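Local coordinates for Alr4995 protein (Nostoc sp., PDB 6LRF) that acts as a bifunctional arginine dihydrolase and ornithine cyclodeaminase, taking arginine to ornithine and ornithine on to proline, at residues V283-L294 with Q326-A337; D78-L86 with T107-E118. All coordinates share one frame; numbering follows the deposited sequence.

Interaction 1: V283-L294 with Q326-A337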
loop_
_atom_site.group_PDB
_atom_site.type_symbol
_atom_site.label_atom_id
_atom_site.label_comp_id
_atom_site.label_asym_id
_atom_site.label_seq_id
_atom_site.Cartn_x
_atom_site.Cartn_y
_atom_site.Cartn_z
ATOM N N VAL B 283 37.429 28.308 -1.120
ATOM C CA VAL B 283 36.928 27.811 -2.393
ATOM C C VAL B 283 38.050 27.108 -3.154
ATOM O O VAL B 283 39.172 27.622 -3.264
ATOM C CB VAL B 283 36.333 28.955 -3.238
ATOM C CG1 VAL B 283 35.849 28.444 -4.591
ATOM C CG2 VAL B 283 35.193 29.629 -2.468
ATOM N N GLU B 284 37.744 25.907 -3.643
ATOM C CA GLU B 284 38.680 25.095 -4.416
ATOM C C GLU B 284 38.145 24.782 -5.810
ATOM O O GLU B 284 36.939 24.762 -6.036
ATOM C CB GLU B 284 38.970 23.779 -3.706
ATOM C CG GLU B 284 39.826 23.905 -2.487
ATOM C CD GLU B 284 40.102 22.554 -1.864
ATOM O OE1 GLU B 284 39.560 21.542 -2.375
ATOM O OE2 GLU B 284 40.873 22.502 -0.885
ATOM N N SER B 285 39.066 24.516 -6.727
ATOM C CA SER B 285 38.739 24.277 -8.120
ATOM C C SER B 285 39.582 23.145 -8.644
ATOM O O SER B 285 40.711 22.947 -8.203
ATOM C CB SER B 285 38.970 25.528 -8.961
ATOM O OG SER B 285 37.800 26.322 -8.996
ATOM N N ARG B 286 39.022 22.421 -9.605
ATOM C CA ARG B 286 39.646 21.235 -10.157
ATOM C C ARG B 286 39.041 20.996 -11.534
ATOM O O ARG B 286 37.830 21.073 -11.703
ATOM C CB ARG B 286 39.417 20.046 -9.226
ATOM C CG ARG B 286 40.179 18.793 -9.561
ATOM C CD ARG B 286 40.187 17.877 -8.359
ATOM N NE ARG B 286 40.556 16.509 -8.703
ATOM C CZ ARG B 286 40.866 15.580 -7.803
ATOM N NH1 ARG B 286 40.861 15.897 -6.514
ATOM N NH2 ARG B 286 41.186 14.342 -8.186
ATOM N N ILE B 287 39.869 20.737 -12.531
ATOM C CA ILE B 287 39.328 20.402 -13.833
ATOM C C ILE B 287 39.260 18.874 -13.959
ATOM O O ILE B 287 40.219 18.171 -13.657
ATOM C CB ILE B 287 40.160 21.019 -14.969
ATOM C CG1 ILE B 287 39.980 22.544 -14.979
ATOM C CG2 ILE B 287 39.755 20.433 -16.323
ATOM C CD1 ILE B 287 40.853 23.270 -16.004
ATOM N N ILE B 288 38.104 18.359 -14.349
ATOM C CA ILE B 288 37.973 16.923 -14.558
ATOM C C ILE B 288 37.658 16.646 -16.025
ATOM O O ILE B 288 37.197 17.524 -16.754
ATOM C CB ILE B 288 36.884 16.309 -13.645
ATOM C CG1 ILE B 288 35.538 16.985 -13.880
ATOM C CG2 ILE B 288 37.281 16.416 -12.185
ATOM C CD1 ILE B 288 34.586 16.171 -14.742
ATOM N N ARG B 289 37.927 15.425 -16.464
ATOM C CA ARG B 289 37.580 15.025 -17.824
ATOM C C ARG B 289 36.606 13.847 -17.772
ATOM O O ARG B 289 36.743 12.956 -16.931
ATOM C CB ARG B 289 38.847 14.673 -18.610
ATOM C CG ARG B 289 38.644 14.334 -20.077
ATOM C CD ARG B 289 39.995 14.153 -20.754
ATOM N NE ARG B 289 39.887 13.540 -22.074
ATOM C CZ ARG B 289 39.677 14.223 -23.195
ATOM N NH1 ARG B 289 39.539 15.547 -23.146
ATOM N NH2 ARG B 289 39.601 13.585 -24.361
ATOM N N ILE B 290 35.600 13.864 -18.642
ATOM C CA ILE B 290 34.646 12.759 -18.742
ATOM C C ILE B 290 34.515 12.360 -20.217
ATOM O O ILE B 290 34.411 13.221 -21.085
ATOM C CB ILE B 290 33.275 13.140 -18.132
ATOM C CG1 ILE B 290 32.283 11.993 -18.267
ATOM C CG2 ILE B 290 32.715 14.407 -18.755
ATOM C CD1 ILE B 290 32.586 10.846 -17.332
ATOM N N GLU B 291 34.583 11.056 -20.496
ATOM C CA GLU B 291 34.509 10.522 -21.857
ATOM C C GLU B 291 33.412 9.462 -22.001
ATOM O O GLU B 291 33.109 8.734 -21.055
ATOM C CB GLU B 291 35.840 9.895 -22.272
ATOM C CG GLU B 291 36.939 10.849 -22.688
ATOM C CD GLU B 291 38.157 10.107 -23.262
ATOM O OE1 GLU B 291 38.089 8.863 -23.384
ATOM O OE2 GLU B 291 39.171 10.763 -23.604
ATOM N N GLY B 292 32.847 9.342 -23.199
ATOM C CA GLY B 292 31.830 8.330 -23.445
ATOM C C GLY B 292 30.753 8.819 -24.386
ATOM O O GLY B 292 30.995 9.719 -25.196
ATOM N N HIS B 293 29.569 8.221 -24.298
ATOM C CA HIS B 293 28.425 8.677 -25.086
ATOM C C HIS B 293 27.665 9.715 -24.265
ATOM O O HIS B 293 26.589 9.456 -23.731
ATOM C CB HIS B 293 27.526 7.501 -25.481
ATOM C CG HIS B 293 28.244 6.421 -26.230
ATOM N ND1 HIS B 293 28.403 5.147 -25.729
ATOM C CD2 HIS B 293 28.867 6.431 -27.434
ATOM C CE1 HIS B 293 29.078 4.414 -26.599
ATOM N NE2 HIS B 293 29.378 5.172 -27.638
ATOM N N LEU B 294 28.246 10.898 -24.168
ATOM C CA LEU B 294 27.880 11.825 -23.110
ATOM C C LEU B 294 26.468 12.367 -23.265
ATOM O O LEU B 294 25.736 12.488 -22.288
ATOM C CB LEU B 294 28.882 12.972 -23.061
ATOM C CG LEU B 294 30.334 12.577 -22.769
ATOM C CD1 LEU B 294 31.220 13.824 -22.611
ATOM C CD2 LEU B 294 30.425 11.684 -21.537
ATOM N N GLN B 326 27.770 6.115 -32.285
ATOM C CA GLN B 326 28.551 5.225 -31.418
ATOM C C GLN B 326 29.949 5.761 -31.065
ATOM O O GLN B 326 30.619 5.199 -30.207
ATOM C CB GLN B 326 28.678 3.845 -32.065
ATOM C CG GLN B 326 27.341 3.128 -32.189
ATOM C CD GLN B 326 26.699 2.864 -30.848
ATOM O OE1 GLN B 326 27.386 2.781 -29.824
ATOM N NE2 GLN B 326 25.373 2.756 -30.838
ATOM N N SER B 327 30.390 6.830 -31.724
ATOM C CA SER B 327 31.668 7.462 -31.383
ATOM C C SER B 327 31.629 7.972 -29.946
ATOM O O SER B 327 30.565 8.294 -29.414
ATOM C CB SER B 327 31.994 8.631 -32.322
ATOM O OG SER B 327 31.942 8.237 -33.681
ATOM N N THR B 328 32.790 8.052 -29.308
ATOM C CA THR B 328 32.821 8.593 -27.964
ATOM C C THR B 328 32.910 10.117 -28.056
ATOM O O THR B 328 33.393 10.674 -29.045
ATOM C CB THR B 328 33.986 8.010 -27.150
ATOM O OG1 THR B 328 35.156 8.006 -27.959
ATOM C CG2 THR B 328 33.681 6.571 -26.763
ATOM N N SER B 329 32.362 10.782 -27.053
ATOM C CA SER B 329 32.494 12.222 -26.909
ATOM C C SER B 329 33.320 12.474 -25.659
ATOM O O SER B 329 33.493 11.568 -24.836
ATOM C CB SER B 329 31.123 12.899 -26.818
ATOM O OG SER B 329 30.491 12.912 -28.084
ATOM N N ALA B 330 33.855 13.684 -25.527
ATOM C CA ALA B 330 34.657 14.032 -24.353
ATOM C C ALA B 330 34.331 15.440 -23.904
ATOM O O ALA B 330 34.138 16.330 -24.725
ATOM C CB ALA B 330 36.147 13.904 -24.652
ATOM N N ALA B 331 34.278 15.648 -22.596
ATOM C CA ALA B 331 34.065 16.989 -22.069
ATOM C C ALA B 331 35.060 17.300 -20.941
ATOM O O ALA B 331 35.467 16.416 -20.187
ATOM C CB ALA B 331 32.629 17.147 -21.590
ATOM N N GLU B 332 35.476 18.558 -20.847
ATOM C CA GLU B 332 36.307 18.989 -19.733
ATOM C C GLU B 332 35.502 19.986 -18.934
ATOM O O GLU B 332 34.890 20.903 -19.484
ATOM C CB GLU B 332 37.635 19.567 -20.214
ATOM C CG GLU B 332 38.668 18.460 -20.461
ATOM C CD GLU B 332 39.879 18.903 -21.275
ATOM O OE1 GLU B 332 40.119 20.127 -21.393
ATOM O OE2 GLU B 332 40.593 18.013 -21.799
ATOM N N VAL B 333 35.458 19.761 -17.630
ATOM C CA VAL B 333 34.571 20.512 -16.752
ATOM C C VAL B 333 35.372 21.055 -15.568
ATOM O O VAL B 333 36.097 20.312 -14.914
ATOM C CB VAL B 333 33.404 19.621 -16.243
ATOM C CG1 VAL B 333 32.509 20.381 -15.282
ATOM C CG2 VAL B 333 32.571 19.086 -17.425
ATOM N N LYS B 334 35.266 22.351 -15.307
ATOM C CA LYS B 334 35.886 22.908 -14.112
ATOM C C LYS B 334 34.876 22.798 -12.976
ATOM O O LYS B 334 33.770 23.310 -13.073
ATOM C CB LYS B 334 36.323 24.359 -14.332
ATOM C CG LYS B 334 37.199 24.929 -13.214
ATOM C CD LYS B 334 37.649 26.357 -13.525
ATOM C CE LYS B 334 36.478 27.343 -13.543
ATOM N NZ LYS B 334 35.942 27.573 -12.177
ATOM N N VAL B 335 35.259 22.102 -11.916
ATOM C CA VAL B 335 34.400 21.927 -10.751
ATOM C C VAL B 335 34.882 22.850 -9.640
ATOM O O VAL B 335 36.077 22.907 -9.379
ATOM C CB VAL B 335 34.427 20.475 -10.236
ATOM C CG1 VAL B 335 33.419 20.294 -9.113
ATOM C CG2 VAL B 335 34.167 19.491 -11.372
ATOM N N SER B 336 33.967 23.573 -9.000
ATOM C CA SER B 336 34.328 24.369 -7.824
ATOM C C SER B 336 33.539 23.917 -6.614
ATOM O O SER B 336 32.385 23.488 -6.733
ATOM C CB SER B 336 34.080 25.869 -8.062
ATOM O OG SER B 336 34.819 26.342 -9.175
ATOM N N ALA B 337 34.170 24.037 -5.451
ATOM C CA ALA B 337 33.556 23.703 -4.173
ATOM C C ALA B 337 33.900 24.777 -3.142
ATOM O O ALA B 337 34.938 25.421 -3.250
ATOM C CB ALA B 337 34.035 22.333 -3.698
#
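His293 meets Gln326 before the sheet proper starts: NE2 of His293 gives its N-H to Gln326 O at 2.9 Å. The oxygen lies in the ring plane of the histidine, but the donor stands above the carbonyl plane, off the lone pairs. ND1 of the same ring is bound to Glu450, and this second bond fixes the ring's rotation. At Ser329 the antiparallel ladder begins, paired with Gly292, whose backbone would jam a CB against the preceding carbonyl. Ala330 CB then lies over one face of the Arg289 guanidinium, 3.5 Å from Arg289 NH2, and Ala331 CB touches Ile290 CG2 and Leu294 CD1 on the buried side. At the guanidinium's edge, near its plane, Glu332 OE2 meets Arg289 NH1 at 3.0 Å, a salt bridge whose hydrogen bond is weak, the flat groups 63° apart. Arg289 CG stands anti to the backbone N (chi1 -176°) and the chain is extended to NE; NE and NH2 both grip Glu291 OE2 side-on, on its anti side. A leucine in place of Arg289 would probably leave Glu291 and Glu332, on the same face of the sheet, without the cation that joins them. Ile288 CD1 lies alongside Val333 CB (3.9 Å). Lys334, packed on Ile287 CG1, takes its NZ to Asp143. Val335 CG2 meets Ile288 CG1 at 3.8 Å. Asp143 also holds Ser336 OG, the acceptor from Ser285 OG (3.0 Å). Ala337 closes the ladder with Glu284. This is an antiparallel ladder within a mixed sheet, 329-337 running between 280-292 and 313-320, with helices 299-310 and 340-352 packed on the face of Ile290, Val335 and Ala337.

Interaction 2: D78-L86 with T107-E118; sequences DNVVLSRFL and TVYELPKDLPFE
Arg84 reaches over the turn at 112-115, and its side chain is worth following outward. CB sits 3.9 Å from Leu115 O; CG and CD then pass Lys113 O. The chain bends at chi2 (49°), bringing NE to that same carbonyl oxygen at 3.0 Å, in the carbonyl plane and on a lone pair, with an N-H...O angle of 159°. Beyond it, Lys113 CE lies over one face of the guanidinium, offset toward the rim, 3.7 Å from Arg84 NH2; CZ lies beneath this CE, and NH1 stays near Lys113 O and CE. That NH2 is salt-bridged to Glu94, which probably offsets the nearby lysine charge. At its root Arg84 is pinned as well, its O accepting from Phe117 N in a single antiparallel bridge. Next door, Leu86 N meets the anti lone pair of Glu118 OE2 at 3.2 Å, while Glu118 OE1 is bound by His168 and Arg139. Upstream the chains run parallel; Val80 CG1 presses tightly on Val108 CG2 (3.5 Å), and past Leu82 a water joins Leu82 O to Leu111 N. Strand 79-82 lies between 73-76 and 107-109, with helix 93-103 against Val80 and Val108, and helix 145-152 against Asn79, Leu111 and Phe117.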
loop_
_atom_site.group_PDB
_atom_site.type_symbol
_atom_site.label_atom_id
_atom_site.label_comp_id
_atom_site.label_asym_id
_atom_site.label_seq_id
_atom_site.Cartn_x
_atom_site.Cartn_y
_atom_site.Cartn_z
ATOM N N ASP B 78 38.580 51.559 1.325
ATOM C CA ASP B 78 38.469 52.395 0.125
ATOM C C ASP B 78 38.184 51.557 -1.134
ATOM O O ASP B 78 38.165 52.088 -2.240
ATOM C CB ASP B 78 39.748 53.225 -0.077
ATOM C CG ASP B 78 40.056 54.170 1.110
ATOM O OD1 ASP B 78 41.254 54.443 1.336
ATOM O OD2 ASP B 78 39.121 54.643 1.810
ATOM N N ASN B 79 37.974 50.249 -0.962
ATOM C CA ASN B 79 37.721 49.342 -2.090
ATOM C C ASN B 79 36.251 48.952 -2.245
ATOM O O ASN B 79 35.562 48.738 -1.251
ATOM C CB ASN B 79 38.549 48.069 -1.933
ATOM C CG ASN B 79 40.027 48.334 -2.016
ATOM O OD1 ASN B 79 40.498 48.981 -2.956
ATOM N ND2 ASN B 79 40.771 47.866 -1.014
ATOM N N VAL B 80 35.777 48.845 -3.484
ATOM C CA VAL B 80 34.449 48.294 -3.723
ATOM C C VAL B 80 34.540 47.241 -4.825
ATOM O O VAL B 80 35.252 47.428 -5.806
ATOM C CB VAL B 80 33.398 49.405 -4.085
ATOM C CG1 VAL B 80 33.968 50.388 -5.045
ATOM C CG2 VAL B 80 32.124 48.797 -4.683
ATOM N N VAL B 81 33.874 46.101 -4.628
ATOM C CA VAL B 81 33.630 45.181 -5.735
ATOM C C VAL B 81 32.234 45.524 -6.235
ATOM O O VAL B 81 31.261 45.443 -5.488
ATOM C CB VAL B 81 33.711 43.690 -5.342
ATOM C CG1 VAL B 81 33.511 42.798 -6.593
ATOM C CG2 VAL B 81 35.057 43.382 -4.681
ATOM N N LEU B 82 32.161 45.972 -7.485
ATOM C CA LEU B 82 30.907 46.322 -8.128
ATOM C C LEU B 82 30.038 45.085 -8.340
ATOM O O LEU B 82 30.534 44.048 -8.750
ATOM C CB LEU B 82 31.196 46.992 -9.473
ATOM C CG LEU B 82 30.055 47.682 -10.211
ATOM C CD1 LEU B 82 29.618 48.932 -9.468
ATOM C CD2 LEU B 82 30.509 48.029 -11.635
ATOM N N SER B 83 28.745 45.192 -8.079
ATOM C CA SER B 83 27.853 44.103 -8.444
ATOM C C SER B 83 27.800 43.882 -9.946
ATOM O O SER B 83 27.808 44.836 -10.738
ATOM C CB SER B 83 26.445 44.358 -7.920
ATOM O OG SER B 83 26.412 44.180 -6.510
ATOM N N ARG B 84 27.778 42.607 -10.324
ATOM C CA ARG B 84 27.381 42.201 -11.658
ATOM C C ARG B 84 26.070 41.403 -11.526
ATOM O O ARG B 84 26.069 40.283 -11.000
ATOM C CB ARG B 84 28.481 41.375 -12.332
ATOM C CG ARG B 84 28.130 40.858 -13.741
ATOM C CD ARG B 84 27.581 41.957 -14.647
ATOM N NE ARG B 84 27.297 41.480 -16.004
ATOM C CZ ARG B 84 26.766 42.226 -16.973
ATOM N NH1 ARG B 84 26.547 41.704 -18.176
ATOM N NH2 ARG B 84 26.449 43.498 -16.742
ATOM N N PHE B 85 24.953 41.987 -11.956
ATOM C CA PHE B 85 23.648 41.359 -11.705
ATOM C C PHE B 85 23.424 40.178 -12.651
ATOM O O PHE B 85 23.871 40.194 -13.794
ATOM C CB PHE B 85 22.492 42.369 -11.841
ATOM C CG PHE B 85 22.458 43.408 -10.746
ATOM C CD1 PHE B 85 21.820 43.148 -9.540
ATOM C CD2 PHE B 85 23.076 44.645 -10.919
ATOM C CE1 PHE B 85 21.778 44.105 -8.523
ATOM C CE2 PHE B 85 23.050 45.611 -9.907
ATOM C CZ PHE B 85 22.399 45.342 -8.704
ATOM N N LEU B 86 22.748 39.151 -12.143
ATOM C CA LEU B 86 22.374 37.988 -12.938
ATOM C C LEU B 86 21.349 38.366 -14.005
ATOM O O LEU B 86 21.536 38.087 -15.178
ATOM C CB LEU B 86 21.809 36.890 -12.030
ATOM C CG LEU B 86 21.177 35.665 -12.698
ATOM C CD1 LEU B 86 22.228 34.881 -13.450
ATOM C CD2 LEU B 86 20.512 34.798 -11.640
ATOM N N THR B 107 38.032 52.796 -5.012
ATOM C CA THR B 107 38.695 51.993 -6.028
ATOM C C THR B 107 37.735 50.852 -6.392
ATOM O O THR B 107 37.430 50.000 -5.557
ATOM C CB THR B 107 40.049 51.465 -5.512
ATOM O OG1 THR B 107 40.839 52.575 -5.071
ATOM C CG2 THR B 107 40.804 50.682 -6.576
ATOM N N VAL B 108 37.250 50.865 -7.634
ATOM C CA VAL B 108 36.167 49.993 -8.070
ATOM C C VAL B 108 36.702 48.798 -8.852
ATOM O O VAL B 108 37.379 48.950 -9.872
ATOM C CB VAL B 108 35.145 50.753 -8.943
ATOM C CG1 VAL B 108 34.088 49.805 -9.477
ATOM C CG2 VAL B 108 34.486 51.877 -8.149
ATOM N N TYR B 109 36.410 47.605 -8.350
ATOM C CA TYR B 109 36.780 46.381 -9.042
ATOM C C TYR B 109 35.553 45.777 -9.692
ATOM O O TYR B 109 34.455 45.831 -9.130
ATOM C CB TYR B 109 37.402 45.380 -8.086
ATOM C CG TYR B 109 38.697 45.841 -7.504
ATOM C CD1 TYR B 109 38.739 46.491 -6.282
ATOM C CD2 TYR B 109 39.878 45.642 -8.182
ATOM C CE1 TYR B 109 39.940 46.921 -5.742
ATOM C CE2 TYR B 109 41.077 46.062 -7.656
ATOM C CZ TYR B 109 41.107 46.692 -6.437
ATOM O OH TYR B 109 42.313 47.105 -5.923
ATOM N N GLU B 110 35.743 45.205 -10.872
ATOM C CA GLU B 110 34.627 44.651 -11.614
ATOM C C GLU B 110 34.911 43.208 -11.955
ATOM O O GLU B 110 36.024 42.877 -12.366
ATOM C CB GLU B 110 34.377 45.451 -12.880
ATOM C CG GLU B 110 33.913 46.857 -12.622
ATOM C CD GLU B 110 33.736 47.613 -13.910
ATOM O OE1 GLU B 110 34.644 47.534 -14.766
ATOM O OE2 GLU B 110 32.687 48.261 -14.080
ATOM N N LEU B 111 33.905 42.357 -11.769
ATOM C CA LEU B 111 34.024 40.932 -12.064
ATOM C C LEU B 111 33.886 40.711 -13.565
ATOM O O LEU B 111 33.312 41.561 -14.254
ATOM C CB LEU B 111 32.955 40.150 -11.297
ATOM C CG LEU B 111 33.303 40.210 -9.811
ATOM C CD1 LEU B 111 32.081 40.332 -8.965
ATOM C CD2 LEU B 111 34.103 38.986 -9.446
ATOM N N PRO B 112 34.419 39.588 -14.074
ATOM C CA PRO B 112 34.067 39.108 -15.427
ATOM C C PRO B 112 32.563 39.263 -15.696
ATOM O O PRO B 112 31.769 39.121 -14.758
ATOM C CB PRO B 112 34.466 37.635 -15.385
ATOM C CG PRO B 112 35.620 37.594 -14.415
ATOM C CD PRO B 112 35.355 38.677 -13.381
ATOM N N LYS B 113 32.158 39.573 -16.925
ATOM C CA LYS B 113 30.757 39.931 -17.143
ATOM C C LYS B 113 29.811 38.726 -17.021
ATOM O O LYS B 113 28.606 38.899 -16.805
ATOM C CB LYS B 113 30.572 40.633 -18.497
ATOM C CG LYS B 113 31.080 42.086 -18.478
ATOM C CD LYS B 113 30.382 43.005 -19.482
ATOM C CE LYS B 113 29.550 44.079 -18.760
ATOM N NZ LYS B 113 30.330 45.248 -18.259
ATOM N N ASP B 114 30.349 37.515 -17.116
ATOM C CA ASP B 114 29.530 36.312 -16.968
ATOM C C ASP B 114 29.681 35.696 -15.574
ATOM O O ASP B 114 29.436 34.507 -15.375
ATOM C CB ASP B 114 29.906 35.280 -18.029
ATOM C CG ASP B 114 31.280 34.694 -17.792
ATOM O OD1 ASP B 114 32.168 35.448 -17.329
ATOM O OD2 ASP B 114 31.474 33.488 -18.063
ATOM N N LEU B 115 30.093 36.510 -14.607
ATOM C CA LEU B 115 30.305 36.024 -13.251
ATOM C C LEU B 115 29.511 36.875 -12.271
ATOM O O LEU B 115 30.040 37.822 -11.692
ATOM C CB LEU B 115 31.787 36.047 -12.910
ATOM C CG LEU B 115 32.231 35.261 -11.687
ATOM C CD1 LEU B 115 31.720 33.844 -11.823
ATOM C CD2 LEU B 115 33.758 35.273 -11.617
ATOM N N PRO B 116 28.229 36.548 -12.096
ATOM C CA PRO B 116 27.353 37.390 -11.275
ATOM C C PRO B 116 27.728 37.446 -9.791
ATOM O O PRO B 116 28.222 36.480 -9.201
ATOM C CB PRO B 116 25.961 36.753 -11.465
ATOM C CG PRO B 116 26.194 35.441 -12.126
ATOM C CD PRO B 116 27.477 35.548 -12.874
ATOM N N PHE B 117 27.494 38.616 -9.211
ATOM C CA PHE B 117 27.750 38.876 -7.796
ATOM C C PHE B 117 26.922 40.074 -7.405
ATOM O O PHE B 117 26.988 41.099 -8.079
ATOM C CB PHE B 117 29.220 39.153 -7.539
ATOM C CG PHE B 117 29.490 39.757 -6.195
ATOM C CD1 PHE B 117 29.438 38.978 -5.053
ATOM C CD2 PHE B 117 29.796 41.108 -6.075
ATOM C CE1 PHE B 117 29.689 39.528 -3.810
ATOM C CE2 PHE B 117 30.046 41.672 -4.834
ATOM C CZ PHE B 117 29.996 40.879 -3.696
ATOM N N GLU B 118 26.137 39.980 -6.338
ATOM C CA GLU B 118 25.172 41.052 -6.106
ATOM C C GLU B 118 25.396 41.846 -4.821
ATOM O O GLU B 118 24.448 42.252 -4.141
ATOM C CB GLU B 118 23.757 40.475 -6.178
ATOM C CG GLU B 118 23.501 39.957 -7.607
ATOM C CD GLU B 118 22.033 39.756 -7.956
ATOM O OE1 GLU B 118 21.178 39.795 -7.043
ATOM O OE2 GLU B 118 21.742 39.552 -9.156
HETATM O O HOH W 1 31.531 43.475 -11.248
#

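From the N terminus, interaction 2 closes first: leaving 78-86, the chain runs through helices 88-91 and 93-103 and returns as 107-118, a beta-alpha-beta crossover in the dimethylarginine-dimethylhydrolase-like part. Interaction 1 opens much later, in the LOR/SDH region, where the loop from 283-294 to 326-337 holds helices 294-297 and 299-310 and strand 313-320. The two follow in series, neither nested nor crossing, with centres about 28 Å apart and nearest atoms about 8 Å apart. They meet through the assembly instead: Gln326 of one subunit bonds Asp114 O of the second subunit and packs on its Leu86 and Pro116, joining the end of interaction 1 to interaction 2 across the interface.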